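PDB 2VTC: AA9 family lytic polysaccharide monooxygenase cel61B from Hypocrea jecorina, which cleaves cellulose and related polysaccharides oxidatively as a copper-dependent lytic monooxygenase, using a reducing agent and oxygen or hydrogen peroxide. Local coordinates for residues G21-T27 with I97-P103; Y71-V77 with A217-P223; G172-F176 with N200-T204. All coordinates share one frame; numbering follows the deposited sequence.

Interaction 1: G21-T27 with I97-P103. With NAG (2-acetamido-2-deoxy-beta-D-glucopyranose), chain C; NAG (2-acetamido-2-deoxy-beta-D-glucopyranose), chain B.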
loop_
_atom_site.group_PDB
_atom_site.type_symbol
_atom_site.label_atom_id
_atom_site.label_comp_id
_atom_site.label_asym_id
_atom_site.label_seq_id
_atom_site.Cartn_x
_atom_site.Cartn_y
_atom_site.Cartn_z
ATOM N N GLY A 21 -3.288 -11.525 2.872
ATOM C CA GLY A 21 -2.562 -11.023 4.025
ATOM C C GLY A 21 -2.893 -9.542 4.202
ATOM O O GLY A 21 -3.488 -8.946 3.312
ATOM N N GLN A 22 -2.496 -8.966 5.326
ATOM C CA GLN A 22 -2.729 -7.531 5.587
ATOM C C GLN A 22 -1.554 -6.950 6.366
ATOM O O GLN A 22 -0.785 -7.691 6.980
ATOM C CB GLN A 22 -4.045 -7.351 6.369
ATOM C CG GLN A 22 -3.974 -7.856 7.810
ATOM C CD GLN A 22 -5.293 -7.783 8.575
ATOM O OE1 GLN A 22 -6.259 -7.112 8.167
ATOM N NE2 GLN A 22 -5.339 -8.489 9.690
ATOM N N VAL A 23 -1.402 -5.621 6.358
ATOM C CA VAL A 23 -0.415 -4.984 7.207
ATOM C C VAL A 23 -1.017 -4.920 8.608
ATOM O O VAL A 23 -2.034 -4.260 8.814
ATOM C CB VAL A 23 -0.034 -3.557 6.689
ATOM C CG1 VAL A 23 0.784 -2.804 7.720
ATOM C CG2 VAL A 23 0.735 -3.669 5.390
ATOM N N GLN A 24 -0.420 -5.639 9.557
ATOM C CA GLN A 24 -0.997 -5.719 10.908
ATOM C C GLN A 24 -0.389 -4.733 11.885
ATOM O O GLN A 24 -0.999 -4.391 12.920
ATOM C CB GLN A 24 -0.891 -7.150 11.455
ATOM C CG GLN A 24 -1.742 -8.135 10.722
ATOM C CD GLN A 24 -2.141 -9.342 11.577
ATOM O OE1 GLN A 24 -3.248 -9.867 11.441
ATOM N NE2 GLN A 24 -1.242 -9.783 12.443
ATOM N N ASN A 25 0.825 -4.302 11.562
ATOM C CA ASN A 25 1.569 -3.338 12.330
ATOM C C ASN A 25 2.749 -2.872 11.497
ATOM O O ASN A 25 2.971 -3.363 10.373
ATOM C CB ASN A 25 1.995 -3.886 13.711
ATOM C CG ASN A 25 2.727 -5.239 13.638
ATOM O OD1 ASN A 25 3.850 -5.316 13.134
ATOM N ND2 ASN A 25 2.097 -6.287 14.205
ATOM N N PHE A 26 3.457 -1.881 12.005
ATOM C CA PHE A 26 4.570 -1.291 11.284
ATOM C C PHE A 26 5.451 -0.551 12.273
ATOM O O PHE A 26 4.990 -0.182 13.378
ATOM C CB PHE A 26 4.067 -0.374 10.132
ATOM C CG PHE A 26 3.175 0.773 10.590
ATOM C CD1 PHE A 26 3.699 2.056 10.727
ATOM C CD2 PHE A 26 1.813 0.560 10.859
ATOM C CE1 PHE A 26 2.875 3.130 11.155
ATOM C CE2 PHE A 26 0.981 1.624 11.283
ATOM C CZ PHE A 26 1.522 2.905 11.420
ATOM N N THR A 27 6.709 -0.352 11.888
ATOM C CA THR A 27 7.662 0.391 12.695
ATOM C C THR A 27 8.087 1.671 12.003
ATOM O O THR A 27 8.149 1.744 10.770
ATOM C CB THR A 27 8.936 -0.428 13.075
ATOM O OG1 THR A 27 9.680 -0.774 11.890
ATOM C CG2 THR A 27 8.564 -1.660 13.868
ATOM N N ILE A 97 9.858 3.485 7.261
ATOM C CA ILE A 97 8.720 2.704 7.701
ATOM C C ILE A 97 9.032 1.268 7.333
ATOM O O ILE A 97 9.572 1.008 6.251
ATOM C CB ILE A 97 7.409 3.110 6.954
ATOM C CG1 ILE A 97 7.188 4.628 7.014
ATOM C CG2 ILE A 97 6.209 2.300 7.492
ATOM C CD1 ILE A 97 6.276 5.151 5.906
ATOM N N VAL A 98 8.687 0.344 8.222
ATOM C CA VAL A 98 8.761 -1.076 7.901
ATOM C C VAL A 98 7.386 -1.673 8.073
ATOM O O VAL A 98 6.884 -1.803 9.194
ATOM C CB VAL A 98 9.825 -1.847 8.761
ATOM C CG1 VAL A 98 9.925 -3.283 8.282
ATOM C CG2 VAL A 98 11.192 -1.171 8.694
ATOM N N PHE A 99 6.756 -1.996 6.945
ATOM C CA PHE A 99 5.421 -2.575 6.960
ATOM C C PHE A 99 5.561 -4.063 7.263
ATOM O O PHE A 99 6.344 -4.757 6.611
ATOM C CB PHE A 99 4.708 -2.373 5.613
ATOM C CG PHE A 99 4.435 -0.932 5.270
ATOM C CD1 PHE A 99 3.279 -0.311 5.743
ATOM C CD2 PHE A 99 5.306 -0.208 4.455
ATOM C CE1 PHE A 99 2.994 1.029 5.417
ATOM C CE2 PHE A 99 5.046 1.139 4.124
ATOM C CZ PHE A 99 3.873 1.747 4.616
ATOM N N GLN A 100 4.809 -4.529 8.253
ATOM C CA GLN A 100 4.810 -5.941 8.634
ATOM C C GLN A 100 3.522 -6.605 8.180
ATOM O O GLN A 100 2.429 -6.317 8.682
ATOM C CB GLN A 100 5.019 -6.095 10.146
ATOM C CG GLN A 100 4.790 -7.518 10.665
ATOM C CD GLN A 100 5.910 -8.484 10.278
ATOM O OE1 GLN A 100 5.737 -9.355 9.409
ATOM N NE2 GLN A 100 7.051 -8.328 10.914
ATOM N N TRP A 101 3.650 -7.504 7.208
ATOM C CA TRP A 101 2.510 -8.243 6.699
ATOM C C TRP A 101 2.271 -9.521 7.516
ATOM O O TRP A 101 3.203 -10.071 8.125
ATOM C CB TRP A 101 2.718 -8.600 5.221
ATOM C CG TRP A 101 2.669 -7.406 4.297
ATOM C CD1 TRP A 101 3.670 -6.521 4.064
ATOM C CD2 TRP A 101 1.554 -6.987 3.497
ATOM N NE1 TRP A 101 3.252 -5.561 3.166
ATOM C CE2 TRP A 101 1.962 -5.832 2.790
ATOM C CE3 TRP A 101 0.255 -7.485 3.298
ATOM C CZ2 TRP A 101 1.108 -5.142 1.904
ATOM C CZ3 TRP A 101 -0.607 -6.805 2.409
ATOM C CH2 TRP A 101 -0.161 -5.633 1.725
ATOM N N GLY A 102 1.026 -9.975 7.533
ATOM C CA GLY A 102 0.679 -11.149 8.334
ATOM C C GLY A 102 -0.800 -11.450 8.290
ATOM O O GLY A 102 -1.534 -10.844 7.491
ATOM N N PRO A 103 -1.268 -12.366 9.163
ATOM C CA PRO A 103 -0.514 -13.068 10.231
ATOM C C PRO A 103 0.375 -14.233 9.747
ATOM O O PRO A 103 1.314 -14.630 10.456
ATOM C CB PRO A 103 -1.619 -13.606 11.148
ATOM C CG PRO A 103 -2.818 -13.795 10.239
ATOM C CD PRO A 103 -2.687 -12.770 9.115
HETATM C C1 NAG C . 2.720 -7.599 14.141
HETATM C C2 NAG C . 2.406 -8.376 15.426
HETATM C C3 NAG C . 2.943 -9.824 15.381
HETATM C C4 NAG C . 2.617 -10.540 14.058
HETATM C C5 NAG C . 2.814 -9.589 12.862
HETATM C C6 NAG C . 2.382 -10.169 11.519
HETATM C C7 NAG C . 2.127 -7.431 17.665
HETATM C C8 NAG C . 2.816 -6.860 18.868
HETATM N N2 NAG C . 2.909 -7.705 16.615
HETATM O O3 NAG C . 2.421 -10.557 16.481
HETATM O O4 NAG C . 3.450 -11.679 13.876
HETATM O O5 NAG C . 2.147 -8.343 13.073
HETATM O O6 NAG C . 1.122 -10.793 11.583
HETATM O O7 NAG C . 0.908 -7.625 17.673
HETATM C C1 NAG B . 2.691 -12.901 13.942
HETATM C C2 NAG B . 3.460 -14.004 13.204
HETATM C C3 NAG B . 2.871 -15.401 13.450
HETATM C C4 NAG B . 2.506 -15.636 14.918
HETATM C C5 NAG B . 1.675 -14.462 15.446
HETATM C C6 NAG B . 1.295 -14.644 16.916
HETATM C C7 NAG B . 4.582 -13.221 11.154
HETATM C C8 NAG B . 4.525 -13.164 9.660
HETATM N N2 NAG B . 3.519 -13.749 11.768
HETATM O O3 NAG B . 3.828 -16.361 13.056
HETATM O O4 NAG B . 1.806 -16.858 15.067
HETATM O O5 NAG B . 2.431 -13.268 15.292
HETATM O O6 NAG B . 2.468 -14.683 17.704
HETATM O O7 NAG B . 5.566 -12.766 11.733
#
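Val23 and Trp101 meet on the inward side of an antiparallel strand pair, 22-27 with 97-102, within one sheet of the immunoglobulin-like beta-sandwich of AA9 enzymes. Val23 turns one methyl to each of two aromatic neighbours. With CG1 anti to the backbone N (chi1 169°), CG2 is set over the indole face, 3.8 Å from the centroid of the five-membered ring of Trp101 and 21° off its normal, a CH-pi contact. CG1 instead reaches the edge of the Phe99 ring, 4.0 Å from Phe99 CD1. At the benzo end of the indole, Gly21 O lies near the ring plane, 3.7 Å from Trp101 CZ3. Trp101 NE1 is hydrogen-bonded to His178, whose ring also stacks on Phe99, so the indole is held at its nitrogen as well as on its face; the Trp101 side chain comes within about 4 Å of that of Tyr195, a ligand of the catalytic copper (nickel occupies the site in this crystal). Further along, the Phe26 ring extends alongside Ile97, with Phe26 CD1 4.1 Å from Ile97 CG2.

The backbone ladder is interrupted by a beta bulge. Gln24 N bonds to Gln100 O, while Gln100 N bonds to Asn25 O, so two residues of 21-27 stand opposite one of 97-103.

Gln22, Asn25, Thr27, Val98 and Gln100 point to the face that carries the N-linked glycan, largely polar apart from Val98. Asn25 OD1 is 3.3 Å from Gln100 CB, and Asn25 ND2 carries the first N-acetylglucosamine. Gln22 NE2 donates to Gln24 OE1, nearly in its own amide plane, while Gln24 NE2 comes to 2.7 Å from O6 of that sugar. The second sugar's amide N2 donates to Pro103 O over 2.7 Å with an N-H...O angle of 169°.

Interaction 2: Y71-V77 with A217-P223; sequences YTTPDIV and ATQLYKP
Tyr71 offers the broadest surface here, and the chain at Tyr221 is the bump that settles on it. Tyr221 CB sits over one face of the Tyr71 ring, displaced toward the rim, 3.8 Å from the centroid and 28° off the normal. Beyond CB the Tyr221 ring brings its edge toward that face, an edge-to-face pair with centroids 5.5 Å apart and planes inclined at 54°. The chain at Lys222 and Pro223 runs past the edge of the Tyr71 ring. Both hydroxyls are fixed elsewhere, Tyr71 OH by Asn194 and Tyr221 OH by Glu179 and Tyr116.

A second fit lies at the other end. The methyl of Ala217 presses on the short, weakly bonded helix at Val77, 3.7 Å from Val77 CA, and Ile76 CG2 lies beside Ala217 O. Thr218 fills the bend before that helix: its CG2 is 3.5 Å from Thr72 O and close to Thr73 O.

Between the two fits a water supplies the polar link, bonded to Tyr71 O at 2.9 Å and Ala217 O at 2.7 Å and accepting from Tyr221 N. Direct hydrogen bonds between the segments are absent, so shape and this water define the contact. It joins the loop entering helix 75-78 to the 3-10 turn and loop that follow strand 215-216, two of the loops that flank the beta-sandwich core of this AA9 enzyme.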
loop_
_atom_site.group_PDB
_atom_site.type_symbol
_atom_site.label_atom_id
_atom_site.label_comp_id
_atom_site.label_asym_id
_atom_site.label_seq_id
_atom_site.Cartn_x
_atom_site.Cartn_y
_atom_site.Cartn_z
ATOM N N TYR A 71 -10.523 -1.232 -10.743
ATOM C CA TYR A 71 -9.514 -0.156 -10.757
ATOM C C TYR A 71 -10.078 1.270 -10.820
ATOM O O TYR A 71 -9.334 2.225 -10.565
ATOM C CB TYR A 71 -8.483 -0.362 -11.878
ATOM C CG TYR A 71 -7.457 -1.471 -11.691
ATOM C CD1 TYR A 71 -7.234 -2.107 -10.463
ATOM C CD2 TYR A 71 -6.642 -1.836 -12.777
ATOM C CE1 TYR A 71 -6.252 -3.123 -10.323
ATOM C CE2 TYR A 71 -5.671 -2.821 -12.640
ATOM C CZ TYR A 71 -5.463 -3.451 -11.434
ATOM O OH TYR A 71 -4.511 -4.438 -11.275
ATOM N N THR A 72 -11.362 1.431 -11.180
ATOM C CA THR A 72 -11.968 2.769 -11.209
ATOM C C THR A 72 -12.941 3.009 -10.051
ATOM O O THR A 72 -13.655 4.007 -10.077
ATOM C CB THR A 72 -12.704 3.059 -12.534
ATOM O OG1 THR A 72 -13.857 2.210 -12.642
ATOM C CG2 THR A 72 -11.770 2.851 -13.732
ATOM N N THR A 73 -12.961 2.094 -9.083
ATOM C CA THR A 73 -13.931 2.116 -7.966
ATOM C C THR A 73 -13.284 2.600 -6.678
ATOM O O THR A 73 -12.064 2.552 -6.534
ATOM C CB THR A 73 -14.567 0.706 -7.708
ATOM O OG1 THR A 73 -13.634 -0.148 -7.031
ATOM C CG2 THR A 73 -15.071 0.058 -9.018
ATOM N N PRO A 74 -14.092 3.107 -5.720
ATOM C CA PRO A 74 -13.526 3.519 -4.435
ATOM C C PRO A 74 -12.692 2.470 -3.694
ATOM O O PRO A 74 -11.802 2.828 -2.929
ATOM C CB PRO A 74 -14.782 3.900 -3.617
ATOM C CG PRO A 74 -15.753 4.385 -4.663
ATOM C CD PRO A 74 -15.545 3.377 -5.796
ATOM N N ASP A 75 -12.974 1.180 -3.933
ATOM C CA ASP A 75 -12.265 0.115 -3.258
ATOM C C ASP A 75 -10.752 0.083 -3.583
ATOM O O ASP A 75 -9.979 -0.437 -2.785
ATOM C CB ASP A 75 -12.909 -1.232 -3.611
ATOM C CG ASP A 75 -14.103 -1.561 -2.698
ATOM O OD1 ASP A 75 -14.414 -0.740 -1.767
ATOM O OD2 ASP A 75 -14.740 -2.622 -2.927
ATOM N N ILE A 76 -10.355 0.645 -4.729
ATOM C CA ILE A 76 -8.915 0.670 -5.081
ATOM C C ILE A 76 -8.116 1.681 -4.243
ATOM O O ILE A 76 -6.902 1.612 -4.143
ATOM C CB ILE A 76 -8.685 0.913 -6.610
ATOM C CG1 ILE A 76 -7.237 0.561 -7.036
ATOM C CG2 ILE A 76 -8.927 2.362 -6.982
ATOM C CD1 ILE A 76 -6.798 -0.893 -6.688
ATOM N N VAL A 77 -8.807 2.628 -3.610
ATOM C CA VAL A 77 -8.083 3.652 -2.853
ATOM C C VAL A 77 -7.312 3.051 -1.663
ATOM O O VAL A 77 -6.075 3.155 -1.610
ATOM C CB VAL A 77 -9.037 4.791 -2.355
ATOM C CG1 VAL A 77 -8.201 5.844 -1.617
ATOM C CG2 VAL A 77 -9.829 5.426 -3.512
ATOM N N ALA A 217 -6.476 7.582 -7.064
ATOM C CA ALA A 217 -6.190 6.117 -7.049
ATOM C C ALA A 217 -6.883 5.403 -8.199
ATOM O O ALA A 217 -6.371 4.386 -8.702
ATOM C CB ALA A 217 -6.535 5.475 -5.708
ATOM N N THR A 218 -8.031 5.942 -8.620
ATOM C CA THR A 218 -8.861 5.360 -9.683
ATOM C C THR A 218 -8.263 5.571 -11.088
ATOM O O THR A 218 -8.811 5.086 -12.083
ATOM C CB THR A 218 -10.298 5.913 -9.611
ATOM O OG1 THR A 218 -10.249 7.345 -9.656
ATOM C CG2 THR A 218 -10.957 5.468 -8.323
ATOM N N GLN A 219 -7.135 6.272 -11.152
ATOM C CA GLN A 219 -6.399 6.503 -12.393
ATOM C C GLN A 219 -4.994 5.865 -12.374
ATOM O O GLN A 219 -4.222 6.050 -13.312
ATOM C CB GLN A 219 -6.311 8.010 -12.694
ATOM C CG GLN A 219 -7.641 8.642 -13.109
ATOM C CD GLN A 219 -7.567 10.176 -13.249
ATOM O OE1 GLN A 219 -6.500 10.754 -13.495
ATOM N NE2 GLN A 219 -8.706 10.832 -13.086
ATOM N N LEU A 220 -4.680 5.106 -11.325
ATOM C CA LEU A 220 -3.333 4.509 -11.211
ATOM C C LEU A 220 -3.075 3.447 -12.266
ATOM O O LEU A 220 -1.993 3.432 -12.875
ATOM C CB LEU A 220 -3.074 3.915 -9.830
ATOM C CG LEU A 220 -3.043 4.898 -8.662
ATOM C CD1 LEU A 220 -3.032 4.118 -7.376
ATOM C CD2 LEU A 220 -1.836 5.866 -8.705
ATOM N N TYR A 221 -4.072 2.584 -12.483
ATOM C CA TYR A 221 -3.902 1.367 -13.296
ATOM C C TYR A 221 -5.092 1.086 -14.217
ATOM O O TYR A 221 -6.242 1.378 -13.862
ATOM C CB TYR A 221 -3.793 0.136 -12.396
ATOM C CG TYR A 221 -2.871 0.264 -11.222
ATOM C CD1 TYR A 221 -1.513 0.497 -11.420
ATOM C CD2 TYR A 221 -3.354 0.125 -9.903
ATOM C CE1 TYR A 221 -0.652 0.618 -10.337
ATOM C CE2 TYR A 221 -2.498 0.226 -8.808
ATOM C CZ TYR A 221 -1.136 0.477 -9.045
ATOM O OH TYR A 221 -0.260 0.574 -7.994
ATOM N N LYS A 222 -4.788 0.496 -15.380
ATOM C CA LYS A 222 -5.804 -0.008 -16.320
ATOM C C LYS A 222 -5.607 -1.529 -16.495
ATOM O O LYS A 222 -4.479 -2.028 -16.369
ATOM C CB LYS A 222 -5.719 0.713 -17.673
ATOM C CG LYS A 222 -6.027 2.204 -17.592
ATOM C CD LYS A 222 -6.283 2.808 -18.958
ATOM C CE LYS A 222 -6.333 4.338 -18.883
ATOM N NZ LYS A 222 -6.685 4.984 -20.187
ATOM N N PRO A 223 -6.699 -2.285 -16.747
ATOM C CA PRO A 223 -6.575 -3.756 -16.866
ATOM C C PRO A 223 -5.644 -4.257 -17.976
ATOM O O PRO A 223 -5.222 -5.420 -17.930
ATOM C CB PRO A 223 -8.014 -4.204 -17.129
ATOM C CG PRO A 223 -8.848 -3.102 -16.489
ATOM C CD PRO A 223 -8.108 -1.861 -16.861
HETATM O O HOH W 1 -6.426 2.436 -10.633
#

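Interaction 3: G172-F176 with N200-T204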
loop_
_atom_site.group_PDB
_atom_site.type_symbol
_atom_site.label_atom_id
_atom_site.label_comp_id
_atom_site.label_asym_id
_atom_site.label_seq_id
_atom_site.Cartn_x
_atom_site.Cartn_y
_atom_site.Cartn_z
ATOM N N GLY A 172 3.182 17.774 7.530
ATOM C CA GLY A 172 1.804 17.679 7.088
ATOM C C GLY A 172 1.143 16.403 7.554
ATOM O O GLY A 172 1.783 15.549 8.183
ATOM N N ASN A 173 -0.146 16.304 7.283
ATOM C CA ASN A 173 -0.896 15.092 7.579
ATOM C C ASN A 173 -0.977 14.277 6.291
ATOM O O ASN A 173 -1.482 14.767 5.280
ATOM C CB ASN A 173 -2.298 15.428 8.068
ATOM C CG ASN A 173 -2.303 16.120 9.425
ATOM O OD1 ASN A 173 -1.496 15.813 10.314
ATOM N ND2 ASN A 173 -3.235 17.052 9.591
ATOM N N TYR A 174 -0.453 13.050 6.319
ATOM C CA TYR A 174 -0.405 12.228 5.091
ATOM C C TYR A 174 -0.959 10.821 5.330
ATOM O O TYR A 174 -1.054 10.344 6.481
ATOM C CB TYR A 174 1.044 12.084 4.576
ATOM C CG TYR A 174 1.733 13.391 4.242
ATOM C CD1 TYR A 174 1.624 13.954 2.963
ATOM C CD2 TYR A 174 2.500 14.058 5.197
ATOM C CE1 TYR A 174 2.251 15.159 2.633
ATOM C CE2 TYR A 174 3.136 15.273 4.883
ATOM C CZ TYR A 174 3.006 15.809 3.606
ATOM O OH TYR A 174 3.613 16.997 3.263
ATOM N N VAL A 175 -1.334 10.193 4.212
ATOM C CA VAL A 175 -1.689 8.787 4.175
ATOM C C VAL A 175 -0.660 8.098 3.290
ATOM O O VAL A 175 -0.320 8.590 2.197
ATOM C CB VAL A 175 -3.101 8.577 3.577
ATOM C CG1 VAL A 175 -3.517 7.111 3.676
ATOM C CG2 VAL A 175 -4.151 9.395 4.363
ATOM N N PHE A 176 -0.195 6.939 3.753
ATOM C CA PHE A 176 0.720 6.098 2.959
ATOM C C PHE A 176 -0.033 4.861 2.475
ATOM O O PHE A 176 -0.703 4.197 3.271
ATOM C CB PHE A 176 1.936 5.702 3.790
ATOM C CG PHE A 176 2.878 6.825 4.013
ATOM C CD1 PHE A 176 4.014 6.974 3.228
ATOM C CD2 PHE A 176 2.581 7.797 4.963
ATOM C CE1 PHE A 176 4.889 8.044 3.424
ATOM C CE2 PHE A 176 3.431 8.897 5.153
ATOM C CZ PHE A 176 4.598 9.021 4.388
ATOM N N ASN A 200 -2.326 6.118 8.348
ATOM C CA ASN A 200 -2.179 7.557 8.609
ATOM C C ASN A 200 -0.826 7.776 9.251
ATOM O O ASN A 200 -0.558 7.231 10.322
ATOM C CB ASN A 200 -3.267 8.038 9.591
ATOM C CG ASN A 200 -4.674 7.941 9.033
ATOM O OD1 ASN A 200 -4.904 7.997 7.825
ATOM N ND2 ASN A 200 -5.650 7.808 9.951
ATOM N N ILE A 201 0.036 8.531 8.587
ATOM C CA ILE A 201 1.304 8.947 9.185
ATOM C C ILE A 201 1.573 10.442 8.930
ATOM O O ILE A 201 1.846 10.871 7.799
ATOM C CB ILE A 201 2.530 8.120 8.697
ATOM C CG1 ILE A 201 2.302 6.614 8.846
ATOM C CG2 ILE A 201 3.784 8.550 9.489
ATOM C CD1 ILE A 201 3.356 5.766 8.088
ATOM N N ALA A 202 1.480 11.235 9.987
ATOM C CA ALA A 202 1.834 12.633 9.861
ATOM C C ALA A 202 3.352 12.733 9.785
ATOM O O ALA A 202 4.066 11.895 10.362
ATOM C CB ALA A 202 1.287 13.422 11.041
ATOM N N VAL A 203 3.834 13.757 9.074
ATOM C CA VAL A 203 5.253 13.973 8.851
ATOM C C VAL A 203 5.695 15.281 9.516
ATOM O O VAL A 203 4.996 16.298 9.436
ATOM C CB VAL A 203 5.564 13.949 7.335
ATOM C CG1 VAL A 203 6.997 14.420 7.022
ATOM C CG2 VAL A 203 5.344 12.525 6.782
ATOM N N THR A 204 6.843 15.208 10.189
ATOM C CA THR A 204 7.463 16.336 10.895
ATOM C C THR A 204 8.860 16.573 10.325
ATOM O O THR A 204 9.309 15.862 9.417
ATOM C CB THR A 204 7.605 16.013 12.399
ATOM O OG1 THR A 204 8.427 14.845 12.572
ATOM C CG2 THR A 204 6.234 15.757 13.031
#
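Tyr174 has CG anti to its carbonyl carbon (chi1 -59°), which carries the phenol ring obliquely across Val203 and brings Tyr174 CD2 to 3.6 Å from Val203 CG2. Two residues on, Phe176 takes the same first rotamer (chi1 -73°), and its ring swings over to the neighbouring strand, crossing Ile201 at about a right angle; Phe176 CE2 is 3.7 Å from Ile201 CB. Ile201 O lies in the plane of the Phe176 ring, at its edge. Val203 CG2 serves both aromatics: it also lies 4.3 Å from Phe176 CZ, near that ring's plane. The phenol hydroxyl is tied off by Arg170 O, which fixes the far end of Tyr174.

Beneath these side chains the backbones pair antiparallel, but unevenly. Gly172 and Val203 exchange two bonds; the straighter, Val203 N to Gly172 O, spans 2.9 Å with an N-H...O angle of 170°. At Tyr174 and Ile201, Ile201 N reaches Tyr174 O at 3.0 Å, whereas the return bond from Tyr174 N to Ile201 O is weak at 3.5 Å.

On the reverse face Val175 runs alongside Asn200, with Val175 CG2 3.8 Å from Asn200 OD1. That oxygen accepts from Trp56 NE1 and the same amide's ND2 donates to Ile87 O, so both polar atoms of a buried side chain are satisfied beyond the strand pair. Val175 and Asn200 also touch Cys124 of the Cys120-Cys124 disulfide.

The segments are the ends farthest from the turn of the hairpin formed by strands 172-182 and 193-204, whose other end bears Tyr195, a ligand of the catalytic copper, and Gln193, while His184 lies in the connection; Gln193 and His184 probably bind O2, as in related enzymes. The contact is ordinary antiparallel hairpin pairing within the AA9 beta-sandwich.

How the interactions relate
Interactions 1 and 3 are both antiparallel strand pairs, but in different sheets, and they meet in the sandwich interior: Ile97 CD1 lies 3.7 Å from Ile201 CD1, and Phe26 CE1 is 4.1 Å from that same methyl. Interaction 3 is the more buried of the two, whereas interaction 1 is two-sided, aromatic within and glycosylated without. Interaction 2 stands apart, about 23 Å from interaction 1 between centres and on the opposite side of the chain's centre. It joins loops and is only partly buried: Tyr71 and Tyr221 are enclosed while Thr72, Lys222 and Pro223 are exposed, and a water and ring packing replace the backbone ladder. In sequence, interaction 3 is nested inside the loop that interaction 2 closes.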